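Local coordinates for ribosome-inactivating protein 3 (Zea mays, PDB 2PQG) that belongs to the plant ribosome-inactivating protein family, a single chain in which a mixed beta sheet packs against a larger, mostly helical body, at residues 2-7 and 52-57; 7-12 and 127-132; 35-40 and 251-256; 119-124 and 176-181; 123-128 and 200-205. All coordinates share one frame; numbering follows the deposited sequence.

Contact 1: residues 2-7 and 52-57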
# COMPACT_ATOMS: atom_id res chain seq x y z
N PHE A 2 -14.65 -7.65 -5.08
CA PHE A 2 -15.61 -6.70 -4.52
C PHE A 2 -14.96 -5.32 -4.55
O PHE A 2 -13.78 -5.14 -4.22
CB PHE A 2 -16.07 -7.09 -3.11
CG PHE A 2 -15.01 -7.05 -2.10
CD1 PHE A 2 -14.15 -8.13 -1.93
CD2 PHE A 2 -14.86 -5.94 -1.29
CE1 PHE A 2 -13.15 -8.10 -0.96
CE2 PHE A 2 -13.87 -5.89 -0.31
CZ PHE A 2 -13.02 -6.98 -0.15
N THR A 3 -15.76 -4.33 -4.92
CA THR A 3 -15.24 -2.99 -5.19
C THR A 3 -15.44 -2.04 -4.01
O THR A 3 -16.40 -2.17 -3.25
CB THR A 3 -15.90 -2.37 -6.44
OG1 THR A 3 -15.52 -3.12 -7.60
CG2 THR A 3 -15.46 -0.92 -6.61
N GLU A 4 -14.52 -1.10 -3.85
CA GLU A 4 -14.71 0.05 -2.98
C GLU A 4 -14.41 1.28 -3.86
O GLU A 4 -13.65 1.20 -4.84
CB GLU A 4 -13.76 0.07 -1.78
CG GLU A 4 -13.72 -1.22 -1.00
CD GLU A 4 -15.04 -1.56 -0.35
OE1 GLU A 4 -15.74 -0.64 0.11
OE2 GLU A 4 -15.37 -2.77 -0.27
N ILE A 5 -15.03 2.41 -3.52
CA ILE A 5 -14.84 3.65 -4.27
C ILE A 5 -14.54 4.81 -3.34
O ILE A 5 -15.27 5.04 -2.38
CB ILE A 5 -16.08 4.01 -5.11
CG1 ILE A 5 -16.33 2.92 -6.16
CG2 ILE A 5 -15.88 5.36 -5.79
CD1 ILE A 5 -17.62 3.11 -6.94
N PHE A 6 -13.45 5.53 -3.62
CA PHE A 6 -13.09 6.68 -2.81
C PHE A 6 -12.94 7.95 -3.69
O PHE A 6 -12.10 8.00 -4.57
CB PHE A 6 -11.78 6.45 -2.05
CG PHE A 6 -11.45 7.55 -1.09
CD1 PHE A 6 -10.18 8.10 -1.05
CD2 PHE A 6 -12.44 8.08 -0.27
CE1 PHE A 6 -9.90 9.17 -0.20
CE2 PHE A 6 -12.17 9.15 0.59
CZ PHE A 6 -10.89 9.69 0.62
N PRO A 7 -13.80 8.96 -3.46
CA PRO A 7 -13.79 10.23 -4.20
C PRO A 7 -12.69 11.10 -3.62
O PRO A 7 -12.94 12.02 -2.84
CB PRO A 7 -15.19 10.78 -3.95
CG PRO A 7 -15.51 10.25 -2.57
CD PRO A 7 -14.94 8.88 -2.52
N LEU A 52 -9.73 -7.44 -3.47
CA LEU A 52 -10.36 -6.19 -3.08
C LEU A 52 -9.96 -5.18 -4.17
O LEU A 52 -8.77 -4.99 -4.48
CB LEU A 52 -9.86 -5.66 -1.72
CG LEU A 52 -10.04 -4.15 -1.50
CD1 LEU A 52 -11.50 -3.76 -1.64
CD2 LEU A 52 -9.52 -3.80 -0.11
N TYR A 53 -10.95 -4.55 -4.79
CA TYR A 53 -10.74 -3.55 -5.83
C TYR A 53 -11.15 -2.18 -5.32
O TYR A 53 -12.32 -1.95 -5.00
CB TYR A 53 -11.58 -3.84 -7.06
CG TYR A 53 -10.96 -4.81 -8.02
CD1 TYR A 53 -10.47 -6.03 -7.58
CD2 TYR A 53 -10.88 -4.51 -9.38
CE1 TYR A 53 -9.92 -6.95 -8.48
CE2 TYR A 53 -10.32 -5.42 -10.29
CZ TYR A 53 -9.84 -6.63 -9.83
OH TYR A 53 -9.29 -7.54 -10.70
N THR A 54 -10.19 -1.27 -5.21
CA THR A 54 -10.51 0.06 -4.76
C THR A 54 -10.31 1.04 -5.90
O THR A 54 -9.23 1.14 -6.48
CB THR A 54 -9.66 0.47 -3.52
OG1 THR A 54 -8.27 0.45 -3.85
CG2 THR A 54 -9.91 -0.49 -2.38
N GLU A 55 -11.39 1.73 -6.24
CA GLU A 55 -11.35 2.71 -7.31
C GLU A 55 -11.16 4.10 -6.73
O GLU A 55 -12.04 4.61 -6.03
CB GLU A 55 -12.64 2.69 -8.13
CG GLU A 55 -12.49 3.41 -9.47
CD GLU A 55 -13.82 3.81 -10.08
OE1 GLU A 55 -14.74 2.97 -10.09
OE2 GLU A 55 -13.94 4.96 -10.56
N LEU A 56 -10.01 4.71 -7.00
CA LEU A 56 -9.73 6.05 -6.52
C LEU A 56 -10.02 7.05 -7.65
O LEU A 56 -9.41 7.02 -8.72
CB LEU A 56 -8.27 6.17 -6.09
CG LEU A 56 -7.78 5.09 -5.13
CD1 LEU A 56 -6.30 5.32 -4.83
CD2 LEU A 56 -8.60 5.13 -3.86
N LYS A 57 -10.96 7.95 -7.39
CA LYS A 57 -11.36 8.94 -8.39
C LYS A 57 -11.08 10.36 -7.97
O LYS A 57 -11.15 10.69 -6.77
CB LYS A 57 -12.86 8.85 -8.66
CG LYS A 57 -13.45 7.44 -8.57
CD LYS A 57 -14.94 7.46 -8.26
CE LYS A 57 -15.77 7.29 -9.52
NZ LYS A 57 -16.71 8.42 -9.72
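Phe2 and Tyr53 open a ladder of five backbone hydrogen bonds between strand 2-7 and residues 52-57. The two strands run parallel. Tyr53 N gives to Phe2 O at 2.9 Å. Glu4 serves as donor and acceptor: Glu4 N reaches Tyr53 O at 2.6 Å, and Glu4 O takes Glu55 N at 2.7 Å. Phe6 repeats this pattern. Its N bonds to Glu55 O, and its O accepts from Lys57 N. Tyr53 O is also approached by Thr3 CA, a CA-H...O contact of 3.1 Å. Thr54 and Leu56 make their backbone bonds on the other flank, with Leu65 and Ile63 of strand 62-68.

Side chains alternate between the faces. Phe2, Glu4 and Phe6 share one face with Leu52, Thr54 and Leu56. Leu52 CA lies over one face of the Phe2 ring, 4.2 Å from its centroid. Leu52 CD1 touches two neighbours, 3.5 Å from Phe2 CE2 and 3.4 Å from Glu4 CG. The Glu4 chain bends at chi2 (-64°), which turns CD back. OE2 lies at the edge of the Phe2 ring, in its plane. Glu4 OE2 is also close to Asp25 OD1, which may favour protonation of one of the two acids. On the other face Ile5 runs beside Glu55, and its CG2 meets Lys57 CD at 3.4 Å.

Strand 2-7 is one of the two outermost strands of the mixed sheet. Helix 15-27 links it to its parallel neighbour and packs on the Glu4 face, which is a beta-alpha-beta crossover at the sheet edge.

Contact 2: residues 7-12 and 127-132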
# COMPACT_ATOMS: atom_id res chain seq x y z
N PRO A 7 -13.80 8.96 -3.46
CA PRO A 7 -13.79 10.23 -4.20
C PRO A 7 -12.69 11.10 -3.62
O PRO A 7 -12.94 12.02 -2.84
CB PRO A 7 -15.19 10.78 -3.95
CG PRO A 7 -15.51 10.25 -2.57
CD PRO A 7 -14.94 8.88 -2.52
N VAL A 8 -11.45 10.81 -4.01
CA VAL A 8 -10.29 11.51 -3.46
C VAL A 8 -10.63 12.96 -3.12
O VAL A 8 -10.60 13.36 -1.96
CB VAL A 8 -9.10 11.48 -4.44
CG1 VAL A 8 -7.84 11.98 -3.75
CG2 VAL A 8 -8.90 10.07 -4.98
N GLU A 9 -10.94 13.74 -4.15
CA GLU A 9 -11.00 15.18 -4.03
C GLU A 9 -12.13 15.71 -3.18
O GLU A 9 -12.13 16.88 -2.80
CB GLU A 9 -11.04 15.81 -5.42
CG GLU A 9 -9.73 15.74 -6.19
CD GLU A 9 -9.68 16.73 -7.34
OE1 GLU A 9 -9.47 17.94 -7.08
OE2 GLU A 9 -9.87 16.32 -8.50
N ASP A 10 -13.08 14.84 -2.88
CA ASP A 10 -14.23 15.22 -2.08
C ASP A 10 -13.82 15.47 -0.63
O ASP A 10 -13.78 14.55 0.18
CB ASP A 10 -15.29 14.13 -2.11
CG ASP A 10 -16.52 14.51 -1.34
OD1 ASP A 10 -16.55 15.64 -0.82
OD2 ASP A 10 -17.45 13.68 -1.26
N ALA A 11 -13.55 16.74 -0.32
CA ALA A 11 -13.14 17.15 1.01
C ALA A 11 -14.13 16.76 2.12
O ALA A 11 -13.73 16.63 3.27
CB ALA A 11 -12.91 18.64 1.03
N ASN A 12 -15.40 16.57 1.78
CA ASN A 12 -16.39 16.20 2.80
C ASN A 12 -16.38 14.70 3.15
O ASN A 12 -17.01 14.29 4.12
CB ASN A 12 -17.80 16.58 2.34
CG ASN A 12 -17.97 18.07 2.11
OD1 ASN A 12 -17.80 18.89 3.02
ND2 ASN A 12 -18.32 18.44 0.88
N GLU A 127 -1.85 14.73 -2.02
CA GLU A 127 -0.83 13.77 -2.45
C GLU A 127 -1.48 12.60 -3.17
O GLU A 127 -0.92 12.06 -4.12
CB GLU A 127 -0.05 13.25 -1.24
CG GLU A 127 0.77 14.29 -0.48
CD GLU A 127 2.04 14.69 -1.22
OE1 GLU A 127 2.44 13.97 -2.17
OE2 GLU A 127 2.64 15.72 -0.84
N MET A 128 -2.66 12.19 -2.70
CA MET A 128 -3.38 11.08 -3.33
C MET A 128 -4.03 11.52 -4.64
O MET A 128 -4.16 10.73 -5.58
CB MET A 128 -4.44 10.53 -2.38
CG MET A 128 -5.11 9.27 -2.89
SD MET A 128 -6.40 8.63 -1.78
CE MET A 128 -5.45 7.81 -0.53
N THR A 129 -4.45 12.78 -4.71
CA THR A 129 -5.07 13.33 -5.92
C THR A 129 -4.06 13.34 -7.07
O THR A 129 -4.38 12.90 -8.18
CB THR A 129 -5.59 14.78 -5.68
OG1 THR A 129 -6.62 14.75 -4.68
CG2 THR A 129 -6.17 15.37 -6.97
N ARG A 130 -2.85 13.82 -6.81
CA ARG A 130 -1.80 13.88 -7.82
C ARG A 130 -1.31 12.50 -8.25
O ARG A 130 -0.98 12.28 -9.42
CB ARG A 130 -0.63 14.72 -7.32
CG ARG A 130 -0.94 16.19 -7.14
CD ARG A 130 0.32 17.03 -7.08
NE ARG A 130 1.04 16.87 -5.83
CZ ARG A 130 0.65 17.39 -4.67
NH1 ARG A 130 -0.47 18.10 -4.60
NH2 ARG A 130 1.37 17.20 -3.57
N ALA A 131 -1.26 11.57 -7.31
CA ALA A 131 -0.82 10.21 -7.60
C ALA A 131 -1.78 9.52 -8.56
O ALA A 131 -1.35 8.88 -9.53
CB ALA A 131 -0.72 9.41 -6.31
N VAL A 132 -3.08 9.65 -8.30
CA VAL A 132 -4.08 9.04 -9.17
C VAL A 132 -4.07 9.70 -10.55
O VAL A 132 -4.03 9.02 -11.57
CB VAL A 132 -5.50 9.14 -8.56
CG1 VAL A 132 -6.55 8.67 -9.57
CG2 VAL A 132 -5.59 8.30 -7.30
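Val8 meets Thr129 and Met128 with one methyl group, CG1. The Val8 side chain leaves the backbone toward helix 125-135, and chi1 of -169° sets CG1 anti to the backbone N. This methyl lies 3.2 Å from Thr129 OG1, a close fit. It also rests on the stem of Met128, 3.9 Å from Met128 CG, with Met128 CB and SD near by. The Val8 and Thr129 side chains pass each other at a slant. The second methyl, Val8 CG2, faces Val132 CG2 more loosely at 4.4 Å.

Glu9 crosses Thr129 at about a right angle. Its CG sits 3.6 Å from Thr129 OG1 and 3.7 Å from Thr129 CG2, so the aliphatic part of Glu9 covers both branches of the threonine. The chain runs on extended past CG, and Glu9 OE2 is bonded to the backbone N of Arg59. Thr129 OG1 is hydrogen-bonded to Arg125 O, one turn back in its own helix. No hydrogen bond joins the two segments.

A type I turn from Pro7 to Asp10 presents Val8 and Glu9 to the helix. It is closed by Asp10 N to Pro7 O at 2.8 Å. An Asx turn follows: Asn12 N bonds to Asp10 OD1 from above the carboxylate plane.

The contact ties the loop between strand 2-7 and helix 15-27 to helix 125-135. Val8 and Val132 both pack on Leu56 of strand 51-57, while Met128 reaches Leu180 and Met183 of helix 171-189.

Contact 3: residues 35-40 and 251-256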
# COMPACT_ATOMS: atom_id res chain seq x y z
N GLY A 35 -8.10 -15.23 21.39
CA GLY A 35 -6.83 -14.71 21.86
C GLY A 35 -6.21 -13.68 20.94
O GLY A 35 -5.17 -13.10 21.26
N ILE A 36 -6.84 -13.44 19.80
CA ILE A 36 -6.35 -12.47 18.83
C ILE A 36 -7.42 -11.39 18.62
O ILE A 36 -8.45 -11.63 17.98
CB ILE A 36 -6.04 -13.15 17.47
CG1 ILE A 36 -5.01 -14.27 17.67
CG2 ILE A 36 -5.49 -12.14 16.48
CD1 ILE A 36 -4.54 -14.94 16.38
N PHE A 37 -7.18 -10.21 19.18
CA PHE A 37 -8.13 -9.10 19.07
C PHE A 37 -8.47 -8.77 17.61
O PHE A 37 -9.64 -8.65 17.27
CB PHE A 37 -7.56 -7.85 19.74
CG PHE A 37 -7.45 -7.95 21.24
CD1 PHE A 37 -6.47 -7.22 21.92
CD2 PHE A 37 -8.32 -8.75 21.97
CE1 PHE A 37 -6.36 -7.29 23.32
CE2 PHE A 37 -8.23 -8.83 23.37
CZ PHE A 37 -7.24 -8.10 24.04
N GLN A 38 -7.46 -8.64 16.76
CA GLN A 38 -7.69 -8.31 15.36
C GLN A 38 -8.21 -9.46 14.51
O GLN A 38 -7.91 -10.62 14.77
CB GLN A 38 -6.40 -7.82 14.69
CG GLN A 38 -5.69 -6.69 15.39
CD GLN A 38 -4.71 -7.17 16.43
OE1 GLN A 38 -4.69 -8.35 16.79
NE2 GLN A 38 -3.88 -6.26 16.93
N PRO A 39 -9.02 -9.14 13.49
CA PRO A 39 -9.56 -10.17 12.61
C PRO A 39 -8.39 -10.77 11.84
O PRO A 39 -7.42 -10.08 11.53
CB PRO A 39 -10.48 -9.37 11.69
CG PRO A 39 -11.01 -8.34 12.60
CD PRO A 39 -9.78 -7.89 13.36
N VAL A 40 -8.49 -12.06 11.53
CA VAL A 40 -7.45 -12.77 10.80
C VAL A 40 -7.84 -12.87 9.32
O VAL A 40 -8.90 -13.42 8.99
CB VAL A 40 -7.26 -14.19 11.36
CG1 VAL A 40 -6.03 -14.84 10.74
CG2 VAL A 40 -7.13 -14.12 12.86
N GLU A 251 -0.55 -3.22 23.35
CA GLU A 251 0.02 -2.13 22.56
C GLU A 251 -0.14 -2.52 21.09
O GLU A 251 -0.39 -1.68 20.23
CB GLU A 251 1.50 -1.93 22.88
CG GLU A 251 1.79 -1.71 24.35
CD GLU A 251 3.16 -1.07 24.58
OE1 GLU A 251 4.08 -1.30 23.76
OE2 GLU A 251 3.31 -0.34 25.59
N ALA A 252 0.00 -3.81 20.82
CA ALA A 252 -0.13 -4.33 19.47
C ALA A 252 -1.52 -4.03 18.93
O ALA A 252 -1.69 -3.82 17.73
CB ALA A 252 0.14 -5.83 19.46
N ALA A 253 -2.52 -4.00 19.81
CA ALA A 253 -3.89 -3.73 19.40
C ALA A 253 -4.07 -2.26 19.00
O ALA A 253 -5.03 -1.89 18.33
CB ALA A 253 -4.86 -4.09 20.52
N ARG A 254 -3.13 -1.42 19.40
CA ARG A 254 -3.19 0.01 19.07
C ARG A 254 -2.41 0.27 17.78
O ARG A 254 -2.35 1.41 17.30
CB ARG A 254 -2.52 0.82 20.17
CG ARG A 254 -3.42 1.21 21.31
CD ARG A 254 -3.38 2.72 21.55
NE ARG A 254 -4.04 3.47 20.48
CZ ARG A 254 -4.25 4.78 20.51
NH1 ARG A 254 -3.86 5.50 21.55
NH2 ARG A 254 -4.86 5.38 19.49
N ILE A 255 -1.88 -0.79 17.18
CA ILE A 255 -1.00 -0.68 16.04
C ILE A 255 -1.46 -1.37 14.77
O ILE A 255 -1.49 -0.76 13.70
CB ILE A 255 0.38 -1.24 16.48
CG1 ILE A 255 1.03 -0.30 17.51
CG2 ILE A 255 1.29 -1.47 15.31
CD1 ILE A 255 2.34 -0.83 18.07
N VAL A 256 -1.75 -2.66 14.89
CA VAL A 256 -2.22 -3.44 13.75
C VAL A 256 -3.73 -3.64 13.87
O VAL A 256 -4.25 -3.89 14.96
CB VAL A 256 -1.55 -4.82 13.65
CG1 VAL A 256 -0.16 -4.67 13.04
CG2 VAL A 256 -1.45 -5.45 15.02
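Phe37 and Ala253 mark the nearest backbone approach, with CA atoms 6.9 Å apart. Residues 35-40 form an irregular loop. Phe37 has helix-like backbone angles, and Gln38 then turns to an extended conformation. Residues 251-256 begin in helix 249-252 and go on as a turn; Ala252 O accepts from both Ile255 N and Val256 N.

Gln38 carries most of the contact. Its chain bends at chi2 (89°), and its amide reaches Val256. Gln38 NE2 gives a hydrogen bond to Val256 O at 3.1 Å, with an N-H...O angle of 149°. The donor stands above the plane of that carbonyl, while the oxygen lies close to the Gln38 amide plane. Gln38 NE2 also packs tightly on a methyl, 3.2 Å from Val256 CG2, and Gln38 CG is 3.2 Å from Val256 O. Beside this, Phe37 touches by its rim: CD1 meets Ala253 CB at 3.8 Å, near the ring plane.

Helix 220-232 packs against both segments, with Ile36 on Phe228 and Ala231, and Val256 on Ile223. Helix 191-199 joins in through Arg195, which bonds to Arg254 O.

Contact 4: residues 119-124 and 176-181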
# COMPACT_ATOMS: atom_id res chain seq x y z
N GLU A 119 9.14 6.76 6.46
CA GLU A 119 8.95 8.12 6.95
C GLU A 119 9.21 9.18 5.88
O GLU A 119 8.92 10.36 6.10
CB GLU A 119 9.84 8.40 8.16
CG GLU A 119 11.33 8.54 7.85
CD GLU A 119 12.08 7.21 7.80
OE1 GLU A 119 13.29 7.23 7.48
OE2 GLU A 119 11.47 6.15 8.08
N THR A 120 9.73 8.76 4.73
CA THR A 120 10.00 9.71 3.64
C THR A 120 8.86 9.83 2.63
O THR A 120 8.93 10.66 1.71
CB THR A 120 11.27 9.32 2.84
OG1 THR A 120 11.17 7.96 2.41
CG2 THR A 120 12.51 9.50 3.70
N VAL A 121 7.82 9.02 2.81
CA VAL A 121 6.67 9.03 1.92
C VAL A 121 5.61 10.03 2.40
O VAL A 121 4.87 9.76 3.36
CB VAL A 121 6.05 7.62 1.83
CG1 VAL A 121 4.87 7.63 0.85
CG2 VAL A 121 7.11 6.63 1.38
N THR A 122 5.54 11.18 1.72
CA THR A 122 4.58 12.22 2.07
C THR A 122 3.18 11.84 1.60
O THR A 122 2.98 11.56 0.42
CB THR A 122 4.98 13.56 1.46
OG1 THR A 122 6.35 13.84 1.77
CG2 THR A 122 4.11 14.69 2.04
N MET A 123 2.23 11.82 2.54
CA MET A 123 0.85 11.47 2.24
C MET A 123 -0.10 12.62 2.47
O MET A 123 0.30 13.69 2.95
CB MET A 123 0.45 10.23 3.06
CG MET A 123 1.39 9.05 2.87
SD MET A 123 1.11 7.75 4.08
CE MET A 123 2.07 8.34 5.48
N GLY A 124 -1.37 12.40 2.14
CA GLY A 124 -2.38 13.42 2.26
C GLY A 124 -3.35 13.29 1.09
O GLY A 124 -3.15 12.49 0.17
N LYS A 176 4.58 7.72 -6.91
CA LYS A 176 3.13 7.81 -6.77
C LYS A 176 2.56 6.49 -6.24
O LYS A 176 1.62 6.47 -5.44
CB LYS A 176 2.51 8.15 -8.13
CG LYS A 176 2.97 9.52 -8.65
CD LYS A 176 2.54 10.62 -7.68
CE LYS A 176 2.91 12.02 -8.14
NZ LYS A 176 4.31 12.35 -7.77
N LEU A 177 3.15 5.37 -6.67
CA LEU A 177 2.69 4.07 -6.22
C LEU A 177 2.94 3.81 -4.74
O LEU A 177 2.07 3.26 -4.07
CB LEU A 177 3.33 2.96 -7.06
CG LEU A 177 2.63 2.70 -8.40
CD1 LEU A 177 3.34 1.61 -9.18
CD2 LEU A 177 1.17 2.32 -8.14
N VAL A 178 4.10 4.21 -4.23
CA VAL A 178 4.40 3.97 -2.82
C VAL A 178 3.62 4.91 -1.88
O VAL A 178 3.65 4.74 -0.67
CB VAL A 178 5.92 4.07 -2.53
CG1 VAL A 178 6.35 5.53 -2.51
CG2 VAL A 178 6.25 3.35 -1.23
N LYS A 179 2.94 5.90 -2.44
CA LYS A 179 2.15 6.80 -1.61
C LYS A 179 0.80 6.13 -1.37
O LYS A 179 0.21 6.25 -0.29
CB LYS A 179 1.94 8.14 -2.31
CG LYS A 179 3.19 8.98 -2.45
CD LYS A 179 2.89 10.28 -3.17
CE LYS A 179 4.10 11.19 -3.17
NZ LYS A 179 4.61 11.40 -1.80
N LEU A 180 0.32 5.42 -2.39
CA LEU A 180 -0.97 4.73 -2.31
C LEU A 180 -0.83 3.42 -1.54
O LEU A 180 -1.76 2.99 -0.86
CB LEU A 180 -1.52 4.45 -3.71
CG LEU A 180 -1.74 5.68 -4.60
CD1 LEU A 180 -2.22 5.22 -5.98
CD2 LEU A 180 -2.74 6.63 -3.96
N VAL A 181 0.34 2.80 -1.65
CA VAL A 181 0.60 1.55 -0.95
C VAL A 181 0.52 1.80 0.55
O VAL A 181 -0.09 1.03 1.28
CB VAL A 181 1.99 0.97 -1.31
CG1 VAL A 181 2.29 -0.25 -0.44
CG2 VAL A 181 2.03 0.57 -2.78
O HOH W 1 7.73 12.18 -0.51
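Lys179 and Thr122 make the direct polar bond of this contact. Lys179 NZ gives to Thr122 O at 2.8 Å, in the carbonyl plane and on a lone pair. The lysine chain is extended as far as CE and then bends at chi4 (-54°), which places NZ at the carbonyl. Lys179 CG, CD and CE all pass near the same oxygen. NZ has a second, weak partner in Glu127 OE1, a long ion pair.

A water adds to the polar group. It donates to Thr120 O at 2.9 Å and accepts from Thr122 N at 3.3 Å. A weak bond from Lys179 NZ also reaches it.

Residues 119-124 run from a short 3-10 segment into helix 125-135, with Gly124 at the N-cap position. The contact joins this entry to helix 171-189 in the helical part of the fold.

The apolar contacts come from Val121. Its CG1, anti to the backbone N, rests on the helix backbone, 3.5 Å from Val178 O and 3.8 Å from Lys179 CA. Val121 CG2 meets Val178 CG1 at 4.1 Å, the two side chains slanting past each other. Val178 also packs on Tyr109 and Leu112 of helix 109-112, and Met123 on Val182 and Met183.

Contact 5: residues 123-128 and 200-205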
# COMPACT_ATOMS: atom_id res chain seq x y z
N MET A 123 2.23 11.82 2.54
CA MET A 123 0.85 11.47 2.24
C MET A 123 -0.10 12.62 2.47
O MET A 123 0.30 13.69 2.95
CB MET A 123 0.45 10.23 3.06
CG MET A 123 1.39 9.05 2.87
SD MET A 123 1.11 7.75 4.08
CE MET A 123 2.07 8.34 5.48
N GLY A 124 -1.37 12.40 2.14
CA GLY A 124 -2.38 13.42 2.26
C GLY A 124 -3.35 13.29 1.09
O GLY A 124 -3.15 12.49 0.17
N ARG A 125 -4.44 14.06 1.14
CA ARG A 125 -5.45 14.00 0.09
C ARG A 125 -4.87 14.58 -1.20
O ARG A 125 -5.00 13.98 -2.27
CB ARG A 125 -6.70 14.78 0.52
CG ARG A 125 -7.84 14.71 -0.46
CD ARG A 125 -8.91 15.73 -0.11
NE ARG A 125 -9.55 15.44 1.18
CZ ARG A 125 -10.39 14.44 1.39
NH1 ARG A 125 -10.92 14.26 2.59
NH2 ARG A 125 -10.71 13.60 0.40
N ALA A 126 -4.22 15.74 -1.09
CA ALA A 126 -3.63 16.37 -2.26
C ALA A 126 -2.60 15.42 -2.88
O ALA A 126 -2.48 15.32 -4.11
CB ALA A 126 -2.97 17.69 -1.88
N GLU A 127 -1.85 14.73 -2.02
CA GLU A 127 -0.83 13.77 -2.45
C GLU A 127 -1.48 12.60 -3.17
O GLU A 127 -0.92 12.06 -4.12
CB GLU A 127 -0.05 13.25 -1.24
CG GLU A 127 0.77 14.29 -0.48
CD GLU A 127 2.04 14.69 -1.22
OE1 GLU A 127 2.44 13.97 -2.17
OE2 GLU A 127 2.64 15.72 -0.84
N MET A 128 -2.66 12.19 -2.70
CA MET A 128 -3.38 11.08 -3.33
C MET A 128 -4.03 11.52 -4.64
O MET A 128 -4.16 10.73 -5.58
CB MET A 128 -4.44 10.53 -2.38
CG MET A 128 -5.11 9.27 -2.89
SD MET A 128 -6.40 8.63 -1.78
CE MET A 128 -5.45 7.81 -0.53
N GLY A 200 -3.74 13.96 9.42
CA GLY A 200 -3.17 15.00 8.58
C GLY A 200 -3.59 14.94 7.13
O GLY A 200 -2.98 15.58 6.27
N PHE A 201 -4.64 14.18 6.84
CA PHE A 201 -5.10 14.02 5.46
C PHE A 201 -5.40 15.30 4.69
O PHE A 201 -5.25 15.33 3.47
CB PHE A 201 -6.31 13.11 5.43
CG PHE A 201 -6.57 12.49 4.08
CD1 PHE A 201 -7.70 12.83 3.34
CD2 PHE A 201 -5.69 11.55 3.57
CE1 PHE A 201 -7.94 12.25 2.11
CE2 PHE A 201 -5.92 10.96 2.34
CZ PHE A 201 -7.05 11.30 1.61
N ASN A 202 -5.84 16.35 5.38
CA ASN A 202 -6.15 17.60 4.70
C ASN A 202 -5.19 18.71 5.08
O ASN A 202 -5.45 19.88 4.79
CB ASN A 202 -7.57 18.06 5.04
CG ASN A 202 -8.61 17.00 4.76
OD1 ASN A 202 -8.73 16.51 3.64
ND2 ASN A 202 -9.39 16.65 5.77
N SER A 203 -4.08 18.37 5.73
CA SER A 203 -3.13 19.41 6.11
C SER A 203 -2.47 19.93 4.85
O SER A 203 -2.28 19.19 3.87
CB SER A 203 -2.08 18.87 7.10
OG SER A 203 -1.32 17.82 6.53
N GLN A 204 -2.12 21.21 4.87
CA GLN A 204 -1.53 21.85 3.72
C GLN A 204 -0.15 21.35 3.29
O GLN A 204 0.23 21.53 2.13
CB GLN A 204 -1.47 23.35 3.95
CG GLN A 204 -0.97 24.12 2.76
CD GLN A 204 -1.02 25.61 2.99
OE1 GLN A 204 -0.47 26.12 3.96
NE2 GLN A 204 -1.70 26.32 2.09
N HIS A 205 0.60 20.73 4.18
CA HIS A 205 1.93 20.28 3.79
C HIS A 205 2.17 18.79 3.80
O HIS A 205 3.31 18.33 3.78
CB HIS A 205 2.98 21.00 4.63
CG HIS A 205 2.94 22.48 4.49
ND1 HIS A 205 2.33 23.30 5.42
CD2 HIS A 205 3.37 23.30 3.50
CE1 HIS A 205 2.38 24.55 5.00
NE2 HIS A 205 3.01 24.58 3.84
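Phe201 stands upright on the guanidinium of Arg125. Ring carbon CE1 lies 3.4 Å above the guanidinium plane, over its centre, and the two planes are 82° apart. Arg125 CZ is therefore at the ring's edge, while one face of the ring covers Arg125 N, 3.6 Å above the plane of Phe201. Arg125 CB lies over this face as well, 3.2 Å from Phe201 CE1. Met128 CE meets the ring edge at CE2.

This is the start of helix 125-135, with Gly124 at the N-cap position, held by a type I turn from Gly200 to Ser203. Arg125 N, in the first turn, bonds to Phe201 O at 2.8 Å. Gly124 has backbone angles (143°/172°) that call for glycine.

Asn202 sits at the guanidinium edge, its amide nearly coplanar with Arg125. Arg125 NE gives to Asn202 OD1 at 2.8 Å, and a weak bond runs from Arg125 NH1 to the same oxygen at 3.3 Å. The loop after strand 2-7 meets the other side of the group. NH1 bonds to Tyr13 O; NH2 points at Val8 O, a probable bond modelled too short to judge. NE and NH1 of this buried group thus have clear partners.

The turn is braced from within. Gly200 O takes two bonds from one residue, Ser203 N at 3.0 Å and Ser203 OG at 2.8 Å.

How the contacts relate
Contacts 1, 2, 4 and 5 touch one another, whereas contact 3 lies apart, its nearest atoms about 12 Å from contact 1. Contacts 2, 4 and 5 are buried; contacts 1 and 3 are only partly so. Helix 125-135 is common ground: contact 5 lies at its start, contact 4 at its entry loop, and contact 2 packs on its first turns. Phe6 of contact 1 reaches the same helix through Met128. The chemistry follows position. In contact 1 the sheet edge relies on regular backbone bonds. Contact 2 has packing alone across it. Contacts 4 and 5 bring a lysine and an arginine to backbone or amide oxygens, and contact 3 uses a neutral glutamine.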